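Local coordinates for protein (aminopeptidase) (Ochrobactrum anthropi, PDB 1B65) that probably releases N-terminal L-amino acids from peptides and hydrolyses D-alanine esters and amides, as a serine aminopeptidase with a variant of the Ntn hydrolase fold, at residues R11-D14 / F19-V22; V175-C180 / V336-I341; P25-T30 / V332-V337; I42-P47 / R53-G58. All blocks are in the same frame, centred on the assembly; numbering follows the deposited sequence.

Overall arrangement
Contacts 2 and 3 are buried and both use helix 322-342, which presents N338 and A339 to 175-180 and E334 to 25-30; their centres lie 9 Å apart. Contact 1 lies at the surface near the N-terminus, yet it touches both: R11 reaches E177 of contact 2, and R13 reaches E334 of contact 3. Contact 4, remote from contacts 1 and 3, grazes contact 2 and joins two strands of the four-stranded sheet, whereas the shared helix packs on the six-stranded one. The chemistry follows the setting. Buried carboxylates are met by arginines, backbone amides, an asparagine or water, the surface arginine grips backbone carbonyls, and the strand pair relies mainly on main-chain bonds.

Contact 1: R11-D14 / F19-V22; sequences RARD and FTGV
R13 reaches across to F19 and the residues that follow it, laying its guanidinium against the CB of F19 while its edge faces two backbone carbonyls. The chain is extended from CG to NE (chi2 176°, chi3 -173°), and this length brings the charged group to 19-22. F19 CB sits 3.6 Å above the guanidinium plane, offset toward the rim, so the methylene rather than the aromatic ring covers that face. Guanidinium and ring planes are only 25° apart. The ring instead receives a methyl group obliquely, with A12 CB 3.7 Å from F19 CE2; the small alanine probably lets the ring come close. T20 OG1 lies at the ring edge, in its plane.

The carbonyl of G21 takes two N-H groups of R13. NH2 gives the better bond, at 3.1 Å to G21 O, and NH1 a weak one to the same oxygen. NH2 also approaches T20 O, but the modelled 2.5 Å is too short to be trusted as a length. A water accepts a weak bond from NH1 and donates to F19 O, adding a bridge beside the direct bonds. NE is paired with E334, which holds the guanidinium from its other end. Arginine suits this place because its several N-H groups can serve adjacent carbonyls at once, and glycine suits position 21, where phi is positive.

Helix 322-342 packs against both segments: F19 lies on E334, A12 on N338 and T20 on D330. V22 then makes backbone hydrogen bonds with V201 of strand 194-204.

Contact 2: V175-C180 / V336-I341; sequences VQEGNC and VVNAMI
E177 OE1 is gripped by two groups: it forms a salt bridge with the guanidinium of R11, its strongest polar partner, and accepts a hydrogen bond from a water 2.8 Å away. That water donates its other bond to the backbone O of N338, at 2.9 Å, so a single molecule links the loop carboxylate to the helix main chain. OE2 of E177 takes the backbone N-H of T197 and comes within 3.1 Å of N338 CB, a tight approach. In a buried place, these partners plausibly offset the cost of enclosing a carboxylate.

Glutamate suits the site by its reach. With CG beside the backbone N (chi1 -62°) and the chain extended beyond it, the acid group arrives alongside the start of the N338 side chain. The carboxylate and amide planes are steeply inclined, 68° apart, and the two groups do not stack.

Farther along, the backbones themselves draw close: the CA atoms of G178 and A339 are 4.9 Å apart, and G178 CA is 4.0 Å from A339 O. The lack of a side chain at G178 probably helps this approach, and its backbone angles call for glycine in their own right. N179 then centres an inverse gamma turn, closed by C180 N bonding to G178 O, which bends the loop.

The loop 175-180 thus touches both helix 322-342 and, through Q176 and C180, F39 of strand 36-43, while G178 bonds through its backbone with T195 of strand 194-204.

Contact 3: P25-T30 / V332-V337; sequences PYNAIT and VEEAVV
N27 and E334 carry the whole contact, burying nearly equal surfaces against each other. Their side chains arrive from opposite directions and meet where N27 ND2 donates to E334 OE2 at 3.0 Å, with a fairly straight N-H...O angle of 156°. The oxygen lies close to the plane of the N27 amide. Relative to the carboxylate, ND2 comes from above, 62° out of its plane. The amide and carboxylate planes are steeply inclined to each other.

In both residues CG stands anti to the backbone N (chi1 -172° in N27), and the glutamate chain runs extended from there, carrying its acid group out from the helix. OE2 is shared with NE of R13, while OE1 forms a salt bridge with R200, so two guanidinium groups probably balance the buried carboxylate. Asparagine suits the loop in two ways: its backbone adopts left-handed helical angles, which this residue tolerates well, and its amide serves two sides. OD1 accepts from the backbone N of S199, fixing which way the amide is turned.

Helix 322-342 is buried on several sides here. V332, A335 and V336 pack on strands 207-217 and 251-257, E333 pairs with R279, and E334 lies between the N-terminal loop and strand 194-204. A long helix packed on a mixed sheet is consistent with the alpha-beta-beta-alpha sandwich of Ntn hydrolases, of which this enzyme is a variant.

Contact 4: I42-P47 / R53-G58; sequences IIENEP and RPARSG
I42 and S57 form an antiparallel hydrogen-bonded pair, with I42 N to S57 O at 2.8 Å and S57 N to I42 O at 3.0 Å. I43 and R56 follow as a non-hydrogen-bonded pair on the opposite face, and E44 N continues the main-chain pattern to A55 O at 2.9 Å.

Among side chains, R56 does most. Bent at chi2 (105°), it turns its guanidinium so that NH2 donates to N45 OD1 at 2.9 Å, nearly in the guanidinium plane; NE adds weak bonds to that oxygen and to E44 O. Its strongest partner is D352, a salt bridge. P54 CG lies over the centre of one guanidinium face, an aliphatic carbon covering the flat cation. One water joins E44 OE1, E46 O and A55 N, linking the two segments beyond the last paired residues; E44 OE1 also forms a salt bridge with R48.

Apolar contact is modest: I42 CG2 lies 4.4 Å from A55 CB. P47 CB adds van der Waals packing against the R53 backbone.

Strands 36-43 and 56-63, consecutive in the chain and antiparallel, make a beta hairpin with a long connecting loop at the edge of a four-stranded mixed sheet.

Contact 1: R11-D14 / F19-V22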
loop_
_atom_site.group_PDB
_atom_site.type_symbol
_atom_site.label_atom_id
_atom_site.label_comp_id
_atom_site.label_asym_id
_atom_site.label_seq_id
_atom_site.Cartn_x
_atom_site.Cartn_y
_atom_site.Cartn_z
ATOM N N ARG A 11 30.610 11.909 -21.853
ATOM C CA ARG A 11 29.646 11.360 -20.876
ATOM C C ARG A 11 30.350 10.185 -20.237
ATOM O O ARG A 11 31.518 9.902 -20.608
ATOM C CB ARG A 11 28.340 10.979 -21.584
ATOM C CG ARG A 11 27.642 12.198 -22.190
ATOM C CD ARG A 11 26.406 11.725 -22.973
ATOM N NE ARG A 11 25.302 11.486 -22.012
ATOM C CZ ARG A 11 24.163 10.895 -22.453
ATOM N NH1 ARG A 11 24.065 10.522 -23.712
ATOM N NH2 ARG A 11 23.180 10.718 -21.587
ATOM N N ALA A 12 29.736 9.420 -19.321
ATOM C CA ALA A 12 30.463 8.368 -18.638
ATOM C C ALA A 12 31.052 7.353 -19.606
ATOM O O ALA A 12 32.187 6.941 -19.396
ATOM C CB ALA A 12 29.634 7.596 -17.611
ATOM N N ARG A 13 30.310 6.910 -20.634
ATOM C CA ARG A 13 30.861 5.908 -21.542
ATOM C C ARG A 13 32.119 6.438 -22.227
ATOM O O ARG A 13 33.014 5.653 -22.534
ATOM C CB ARG A 13 29.882 5.492 -22.645
ATOM C CG ARG A 13 28.801 4.588 -22.059
ATOM C CD ARG A 13 27.766 4.256 -23.161
ATOM N NE ARG A 13 26.667 3.544 -22.502
ATOM C CZ ARG A 13 26.335 2.301 -22.744
ATOM N NH1 ARG A 13 26.989 1.617 -23.683
ATOM N NH2 ARG A 13 25.319 1.761 -22.089
ATOM N N ASP A 14 32.170 7.719 -22.529
ATOM C CA ASP A 14 33.328 8.332 -23.166
ATOM C C ASP A 14 34.598 8.238 -22.349
ATOM O O ASP A 14 35.698 8.300 -22.923
ATOM C CB ASP A 14 33.007 9.816 -23.409
ATOM C CG ASP A 14 31.852 9.938 -24.385
ATOM O OD1 ASP A 14 31.955 9.279 -25.442
ATOM O OD2 ASP A 14 30.870 10.652 -24.115
ATOM N N PHE A 19 30.077 0.550 -18.938
ATOM C CA PHE A 19 28.652 0.365 -19.028
ATOM C C PHE A 19 28.214 -0.642 -20.078
ATOM O O PHE A 19 28.588 -0.917 -21.177
ATOM C CB PHE A 19 27.929 1.696 -19.276
ATOM C CG PHE A 19 27.837 2.439 -17.967
ATOM C CD1 PHE A 19 26.986 1.996 -16.965
ATOM C CD2 PHE A 19 28.615 3.551 -17.720
ATOM C CE1 PHE A 19 26.901 2.655 -15.748
ATOM C CE2 PHE A 19 28.519 4.228 -16.528
ATOM C CZ PHE A 19 27.676 3.790 -15.516
ATOM N N THR A 20 27.199 -1.343 -19.726
ATOM C CA THR A 20 26.007 -2.037 -19.800
ATOM C C THR A 20 25.300 -1.767 -21.129
ATOM O O THR A 20 24.976 -0.638 -21.476
ATOM C CB THR A 20 25.142 -1.412 -18.650
ATOM O OG1 THR A 20 25.510 -0.018 -18.622
ATOM C CG2 THR A 20 25.460 -1.944 -17.280
ATOM N N GLY A 21 25.135 -2.714 -22.016
ATOM C CA GLY A 21 24.332 -2.750 -23.177
ATOM C C GLY A 21 24.146 -1.661 -24.207
ATOM O O GLY A 21 24.577 -0.496 -24.140
ATOM N N VAL A 22 23.246 -1.985 -25.144
ATOM C CA VAL A 22 22.935 -1.101 -26.273
ATOM C C VAL A 22 21.965 -0.008 -25.865
ATOM O O VAL A 22 20.936 -0.279 -25.249
ATOM C CB VAL A 22 22.314 -1.991 -27.379
ATOM C CG1 VAL A 22 21.881 -1.130 -28.561
ATOM C CG2 VAL A 22 23.419 -2.970 -27.769
HETATM O O HOH W 1 27.333 -1.698 -23.687
#

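Contact 2: V175-C180 / V336-I341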
loop_
_atom_site.group_PDB
_atom_site.type_symbol
_atom_site.label_atom_id
_atom_site.label_comp_id
_atom_site.label_asym_id
_atom_site.label_seq_id
_atom_site.Cartn_x
_atom_site.Cartn_y
_atom_site.Cartn_z
ATOM N N VAL A 175 19.852 15.343 -24.684
ATOM C CA VAL A 175 19.417 16.011 -23.443
ATOM C C VAL A 175 20.633 16.512 -22.687
ATOM O O VAL A 175 21.556 15.739 -22.437
ATOM C CB VAL A 175 18.619 15.011 -22.600
ATOM C CG1 VAL A 175 18.265 15.493 -21.198
ATOM C CG2 VAL A 175 17.335 14.627 -23.351
ATOM N N GLN A 176 20.565 17.754 -22.262
ATOM C CA GLN A 176 21.599 18.360 -21.435
ATOM C C GLN A 176 21.666 17.682 -20.082
ATOM O O GLN A 176 20.640 17.243 -19.577
ATOM C CB GLN A 176 21.245 19.853 -21.228
ATOM C CG GLN A 176 22.348 20.600 -20.497
ATOM C CD GLN A 176 22.022 22.068 -20.280
ATOM O OE1 GLN A 176 20.911 22.517 -20.570
ATOM N NE2 GLN A 176 22.985 22.812 -19.764
ATOM N N GLU A 177 22.866 17.535 -19.511
ATOM C CA GLU A 177 23.019 16.900 -18.211
ATOM C C GLU A 177 23.846 17.759 -17.261
ATOM O O GLU A 177 24.542 18.719 -17.657
ATOM C CB GLU A 177 23.718 15.522 -18.279
ATOM C CG GLU A 177 22.897 14.529 -19.120
ATOM C CD GLU A 177 23.677 13.248 -19.326
ATOM O OE1 GLU A 177 24.803 13.337 -19.894
ATOM O OE2 GLU A 177 23.262 12.161 -18.932
ATOM N N GLY A 178 23.783 17.400 -15.980
ATOM C CA GLY A 178 24.689 18.099 -15.032
ATOM C C GLY A 178 23.933 19.205 -14.303
ATOM O O GLY A 178 22.822 19.006 -13.797
ATOM N N ASN A 179 24.529 20.418 -14.350
ATOM C CA ASN A 179 23.925 21.542 -13.647
ATOM C C ASN A 179 22.845 22.183 -14.488
ATOM O O ASN A 179 23.058 23.301 -14.991
ATOM C CB ASN A 179 24.952 22.610 -13.235
ATOM C CG ASN A 179 26.088 22.056 -12.411
ATOM O OD1 ASN A 179 26.039 20.972 -11.908
ATOM N ND2 ASN A 179 27.177 22.838 -12.314
ATOM N N CYS A 180 21.685 21.521 -14.643
ATOM C CA CYS A 180 20.646 22.120 -15.465
ATOM C C CYS A 180 19.258 21.737 -14.956
ATOM O O CYS A 180 19.118 20.674 -14.352
ATOM C CB CYS A 180 20.784 21.682 -16.932
ATOM S SG CYS A 180 20.747 19.882 -17.183
ATOM N N VAL A 336 22.611 8.148 -13.122
ATOM C CA VAL A 336 23.250 8.748 -11.955
ATOM C C VAL A 336 24.726 9.083 -12.233
ATOM O O VAL A 336 25.183 10.204 -11.948
ATOM C CB VAL A 336 23.132 7.826 -10.741
ATOM C CG1 VAL A 336 23.991 8.305 -9.566
ATOM C CG2 VAL A 336 21.664 7.766 -10.230
ATOM N N VAL A 337 25.464 8.132 -12.805
ATOM C CA VAL A 337 26.882 8.386 -13.091
ATOM C C VAL A 337 27.023 9.492 -14.129
ATOM O O VAL A 337 27.824 10.433 -13.991
ATOM C CB VAL A 337 27.633 7.097 -13.470
ATOM C CG1 VAL A 337 29.104 7.437 -13.739
ATOM C CG2 VAL A 337 27.596 6.108 -12.287
ATOM N N ASN A 338 26.163 9.505 -15.168
ATOM C CA ASN A 338 26.207 10.577 -16.155
ATOM C C ASN A 338 26.019 11.928 -15.496
ATOM O O ASN A 338 26.695 12.908 -15.904
ATOM C CB ASN A 338 25.072 10.358 -17.203
ATOM C CG ASN A 338 25.498 9.505 -18.366
ATOM O OD1 ASN A 338 24.649 8.980 -19.140
ATOM N ND2 ASN A 338 26.791 9.268 -18.532
ATOM N N ALA A 339 25.151 12.030 -14.490
ATOM C CA ALA A 339 24.942 13.326 -13.824
ATOM C C ALA A 339 26.230 13.808 -13.147
ATOM O O ALA A 339 26.522 15.026 -13.184
ATOM C CB ALA A 339 23.836 13.201 -12.741
ATOM N N MET A 340 26.947 12.900 -12.499
ATOM C CA MET A 340 28.183 13.276 -11.815
ATOM C C MET A 340 29.261 13.674 -12.825
ATOM O O MET A 340 30.016 14.613 -12.543
ATOM C CB MET A 340 28.705 12.093 -11.004
ATOM C CG MET A 340 27.727 11.788 -9.865
ATOM S SD MET A 340 28.412 10.398 -8.923
ATOM C CE MET A 340 29.668 11.160 -7.972
ATOM N N ILE A 341 29.302 12.953 -13.940
ATOM C CA ILE A 341 30.326 13.287 -14.970
ATOM C C ILE A 341 30.039 14.622 -15.632
ATOM O O ILE A 341 31.000 15.330 -16.010
ATOM C CB ILE A 341 30.347 12.147 -16.004
ATOM C CG1 ILE A 341 30.870 10.843 -15.401
ATOM C CG2 ILE A 341 31.169 12.523 -17.268
ATOM C CD1 ILE A 341 32.083 10.999 -14.498
HETATM O O HOH W 2 27.298 12.797 -18.705
#

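Contact 3: P25-T30 / V332-V337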
loop_
_atom_site.group_PDB
_atom_site.type_symbol
_atom_site.label_atom_id
_atom_site.label_comp_id
_atom_site.label_asym_id
_atom_site.label_seq_id
_atom_site.Cartn_x
_atom_site.Cartn_y
_atom_site.Cartn_z
ATOM N N PRO A 25 19.427 6.005 -29.617
ATOM C CA PRO A 25 20.274 6.898 -30.388
ATOM C C PRO A 25 20.996 7.953 -29.608
ATOM O O PRO A 25 22.191 8.209 -29.838
ATOM C CB PRO A 25 19.320 7.510 -31.409
ATOM C CG PRO A 25 18.278 6.459 -31.601
ATOM C CD PRO A 25 18.090 5.792 -30.250
ATOM N N TYR A 26 20.322 8.588 -28.628
ATOM C CA TYR A 26 20.932 9.653 -27.860
ATOM C C TYR A 26 21.336 9.197 -26.465
ATOM O O TYR A 26 21.809 10.036 -25.709
ATOM C CB TYR A 26 19.962 10.870 -27.736
ATOM C CG TYR A 26 19.738 11.475 -29.110
ATOM C CD1 TYR A 26 20.797 12.137 -29.743
ATOM C CD2 TYR A 26 18.538 11.338 -29.792
ATOM C CE1 TYR A 26 20.626 12.689 -31.001
ATOM C CE2 TYR A 26 18.359 11.907 -31.048
ATOM C CZ TYR A 26 19.415 12.553 -31.645
ATOM O OH TYR A 26 19.282 13.125 -32.909
ATOM N N ASN A 27 21.061 7.945 -26.110
ATOM C CA ASN A 27 21.352 7.429 -24.776
ATOM C C ASN A 27 20.698 8.373 -23.743
ATOM O O ASN A 27 21.317 8.921 -22.828
ATOM C CB ASN A 27 22.844 7.262 -24.469
ATOM C CG ASN A 27 23.076 6.547 -23.136
ATOM O OD1 ASN A 27 22.237 5.838 -22.581
ATOM N ND2 ASN A 27 24.292 6.672 -22.619
ATOM N N ALA A 28 19.395 8.578 -23.981
ATOM C CA ALA A 28 18.633 9.500 -23.140
ATOM C C ALA A 28 17.163 9.156 -23.117
ATOM O O ALA A 28 16.689 8.445 -23.996
ATOM C CB ALA A 28 18.717 10.932 -23.698
ATOM N N ILE A 29 16.431 9.797 -22.171
ATOM C CA ILE A 29 14.993 9.488 -22.092
ATOM C C ILE A 29 14.191 9.885 -23.310
ATOM O O ILE A 29 13.142 9.301 -23.644
ATOM C CB ILE A 29 14.436 10.120 -20.778
ATOM C CG1 ILE A 29 13.048 9.491 -20.535
ATOM C CG2 ILE A 29 14.354 11.627 -20.912
ATOM C CD1 ILE A 29 12.488 9.749 -19.132
ATOM N N THR A 30 14.686 10.814 -24.140
ATOM C CA THR A 30 14.045 11.171 -25.408
ATOM C C THR A 30 14.185 10.077 -26.460
ATOM O O THR A 30 13.537 10.192 -27.499
ATOM C CB THR A 30 14.657 12.469 -25.980
ATOM O OG1 THR A 30 16.069 12.259 -26.002
ATOM C CG2 THR A 30 14.275 13.635 -25.071
ATOM N N VAL A 332 19.189 3.307 -14.752
ATOM C CA VAL A 332 19.217 4.222 -13.605
ATOM C C VAL A 332 20.654 4.415 -13.135
ATOM O O VAL A 332 21.032 5.552 -12.885
ATOM C CB VAL A 332 18.351 3.689 -12.444
ATOM C CG1 VAL A 332 18.545 4.543 -11.191
ATOM C CG2 VAL A 332 16.883 3.752 -12.890
ATOM N N GLU A 333 21.439 3.339 -13.021
ATOM C CA GLU A 333 22.819 3.485 -12.607
ATOM C C GLU A 333 23.604 4.378 -13.577
ATOM O O GLU A 333 24.310 5.278 -13.110
ATOM C CB GLU A 333 23.524 2.130 -12.567
ATOM C CG GLU A 333 24.974 2.227 -12.121
ATOM C CD GLU A 333 25.678 0.882 -12.182
ATOM O OE1 GLU A 333 25.136 -0.041 -12.789
ATOM O OE2 GLU A 333 26.770 0.727 -11.616
ATOM N N GLU A 334 23.445 4.152 -14.899
ATOM C CA GLU A 334 24.169 5.044 -15.814
ATOM C C GLU A 334 23.683 6.479 -15.788
ATOM O O GLU A 334 24.504 7.427 -15.883
ATOM C CB GLU A 334 24.127 4.449 -17.237
ATOM C CG GLU A 334 24.906 5.364 -18.231
ATOM C CD GLU A 334 25.070 4.648 -19.561
ATOM O OE1 GLU A 334 24.596 3.535 -19.800
ATOM O OE2 GLU A 334 25.764 5.208 -20.454
ATOM N N ALA A 335 22.420 6.789 -15.570
ATOM C CA ALA A 335 21.883 8.131 -15.477
ATOM C C ALA A 335 22.487 8.851 -14.263
ATOM O O ALA A 335 22.903 9.999 -14.378
ATOM C CB ALA A 335 20.341 8.071 -15.405
ATOM N N VAL A 336 22.611 8.148 -13.122
ATOM C CA VAL A 336 23.250 8.748 -11.955
ATOM C C VAL A 336 24.726 9.083 -12.233
ATOM O O VAL A 336 25.183 10.204 -11.948
ATOM C CB VAL A 336 23.132 7.826 -10.741
ATOM C CG1 VAL A 336 23.991 8.305 -9.566
ATOM C CG2 VAL A 336 21.664 7.766 -10.230
ATOM N N VAL A 337 25.464 8.132 -12.805
ATOM C CA VAL A 337 26.882 8.386 -13.091
ATOM C C VAL A 337 27.023 9.492 -14.129
ATOM O O VAL A 337 27.824 10.433 -13.991
ATOM C CB VAL A 337 27.633 7.097 -13.470
ATOM C CG1 VAL A 337 29.104 7.437 -13.739
ATOM C CG2 VAL A 337 27.596 6.108 -12.287
#

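Contact 4: I42-P47 / R53-G58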
loop_
_atom_site.group_PDB
_atom_site.type_symbol
_atom_site.label_atom_id
_atom_site.label_comp_id
_atom_site.label_asym_id
_atom_site.label_seq_id
_atom_site.Cartn_x
_atom_site.Cartn_y
_atom_site.Cartn_z
ATOM N N ILE A 42 18.641 28.388 -13.607
ATOM C CA ILE A 42 18.923 29.684 -12.982
ATOM C C ILE A 42 20.246 29.594 -12.259
ATOM O O ILE A 42 20.359 28.798 -11.313
ATOM C CB ILE A 42 17.796 30.068 -11.991
ATOM C CG1 ILE A 42 16.449 30.150 -12.721
ATOM C CG2 ILE A 42 18.133 31.392 -11.308
ATOM C CD1 ILE A 42 15.229 30.130 -11.805
ATOM N N ILE A 43 21.313 30.244 -12.760
ATOM C CA ILE A 43 22.585 30.161 -12.047
ATOM C C ILE A 43 23.029 31.598 -11.753
ATOM O O ILE A 43 23.405 32.277 -12.718
ATOM C CB ILE A 43 23.696 29.473 -12.864
ATOM C CG1 ILE A 43 23.326 27.992 -13.018
ATOM C CG2 ILE A 43 25.034 29.552 -12.116
ATOM C CD1 ILE A 43 24.298 27.123 -13.774
ATOM N N GLU A 44 22.936 32.050 -10.517
ATOM C CA GLU A 44 23.332 33.401 -10.146
ATOM C C GLU A 44 24.404 33.257 -9.084
ATOM O O GLU A 44 24.463 32.201 -8.447
ATOM C CB GLU A 44 22.167 34.243 -9.603
ATOM C CG GLU A 44 21.150 34.479 -10.690
ATOM C CD GLU A 44 19.832 35.077 -10.305
ATOM O OE1 GLU A 44 19.667 35.501 -9.141
ATOM O OE2 GLU A 44 18.964 35.103 -11.197
ATOM N N ASN A 45 25.326 34.221 -8.973
ATOM C CA ASN A 45 26.403 34.038 -8.014
ATOM C C ASN A 45 26.493 35.248 -7.072
ATOM O O ASN A 45 27.479 35.368 -6.369
ATOM C CB ASN A 45 27.734 33.766 -8.732
ATOM C CG ASN A 45 27.801 32.295 -9.144
ATOM O OD1 ASN A 45 27.915 31.408 -8.294
ATOM N ND2 ASN A 45 27.690 32.029 -10.435
ATOM N N GLU A 46 25.478 36.070 -7.067
ATOM C CA GLU A 46 25.315 37.165 -6.117
ATOM C C GLU A 46 23.844 37.143 -5.708
ATOM O O GLU A 46 22.972 36.746 -6.474
ATOM C CB GLU A 46 25.759 38.511 -6.657
ATOM C CG GLU A 46 24.816 39.346 -7.474
ATOM C CD GLU A 46 25.516 40.509 -8.170
ATOM O OE1 GLU A 46 26.762 40.420 -8.326
ATOM O OE2 GLU A 46 24.847 41.503 -8.560
ATOM N N PRO A 47 23.575 37.552 -4.472
ATOM C CA PRO A 47 22.221 37.505 -3.960
ATOM C C PRO A 47 21.295 38.490 -4.635
ATOM O O PRO A 47 21.740 39.553 -5.082
ATOM C CB PRO A 47 22.365 37.777 -2.471
ATOM C CG PRO A 47 23.815 37.858 -2.161
ATOM C CD PRO A 47 24.556 38.016 -3.473
ATOM N N ARG A 53 21.838 34.973 0.033
ATOM C CA ARG A 53 22.428 33.811 -0.645
ATOM C C ARG A 53 21.973 33.811 -2.092
ATOM O O ARG A 53 20.875 34.244 -2.409
ATOM C CB ARG A 53 21.969 32.520 0.042
ATOM C CG ARG A 53 22.258 32.407 1.530
ATOM C CD ARG A 53 21.769 31.082 2.118
ATOM N NE ARG A 53 22.342 29.980 1.351
ATOM C CZ ARG A 53 21.728 28.820 1.137
ATOM N NH1 ARG A 53 20.518 28.591 1.644
ATOM N NH2 ARG A 53 22.377 27.928 0.419
ATOM N N PRO A 54 22.799 33.323 -3.005
ATOM C CA PRO A 54 22.473 33.314 -4.408
ATOM C C PRO A 54 21.476 32.193 -4.755
ATOM O O PRO A 54 21.394 31.194 -4.051
ATOM C CB PRO A 54 23.799 33.081 -5.122
ATOM C CG PRO A 54 24.822 32.837 -4.082
ATOM C CD PRO A 54 24.120 32.704 -2.753
ATOM N N ALA A 55 20.846 32.385 -5.880
ATOM C CA ALA A 55 19.870 31.428 -6.397
ATOM C C ALA A 55 20.553 30.586 -7.471
ATOM O O ALA A 55 21.114 31.085 -8.434
ATOM C CB ALA A 55 18.707 32.191 -7.015
ATOM N N ARG A 56 20.569 29.267 -7.237
ATOM C CA ARG A 56 21.030 28.297 -8.200
ATOM C C ARG A 56 19.931 27.192 -8.210
ATOM O O ARG A 56 19.966 26.434 -7.261
ATOM C CB ARG A 56 22.349 27.628 -7.826
ATOM C CG ARG A 56 23.524 28.614 -8.001
ATOM C CD ARG A 56 24.011 29.122 -6.696
ATOM N NE ARG A 56 25.299 29.856 -6.708
ATOM C CZ ARG A 56 26.094 29.789 -5.650
ATOM N NH1 ARG A 56 25.745 29.059 -4.591
ATOM N NH2 ARG A 56 27.264 30.439 -5.608
ATOM N N SER A 57 19.024 27.242 -9.163
ATOM C CA SER A 57 17.938 26.248 -9.179
ATOM C C SER A 57 17.362 26.183 -10.577
ATOM O O SER A 57 17.942 26.654 -11.563
ATOM C CB SER A 57 16.884 26.648 -8.146
ATOM O OG SER A 57 16.062 25.535 -7.751
ATOM N N GLY A 58 16.173 25.570 -10.711
ATOM C CA GLY A 58 15.629 25.515 -12.075
ATOM C C GLY A 58 14.468 24.521 -12.019
ATOM O O GLY A 58 14.062 24.062 -10.970
HETATM O O HOH W 3 20.831 35.159 -6.694
#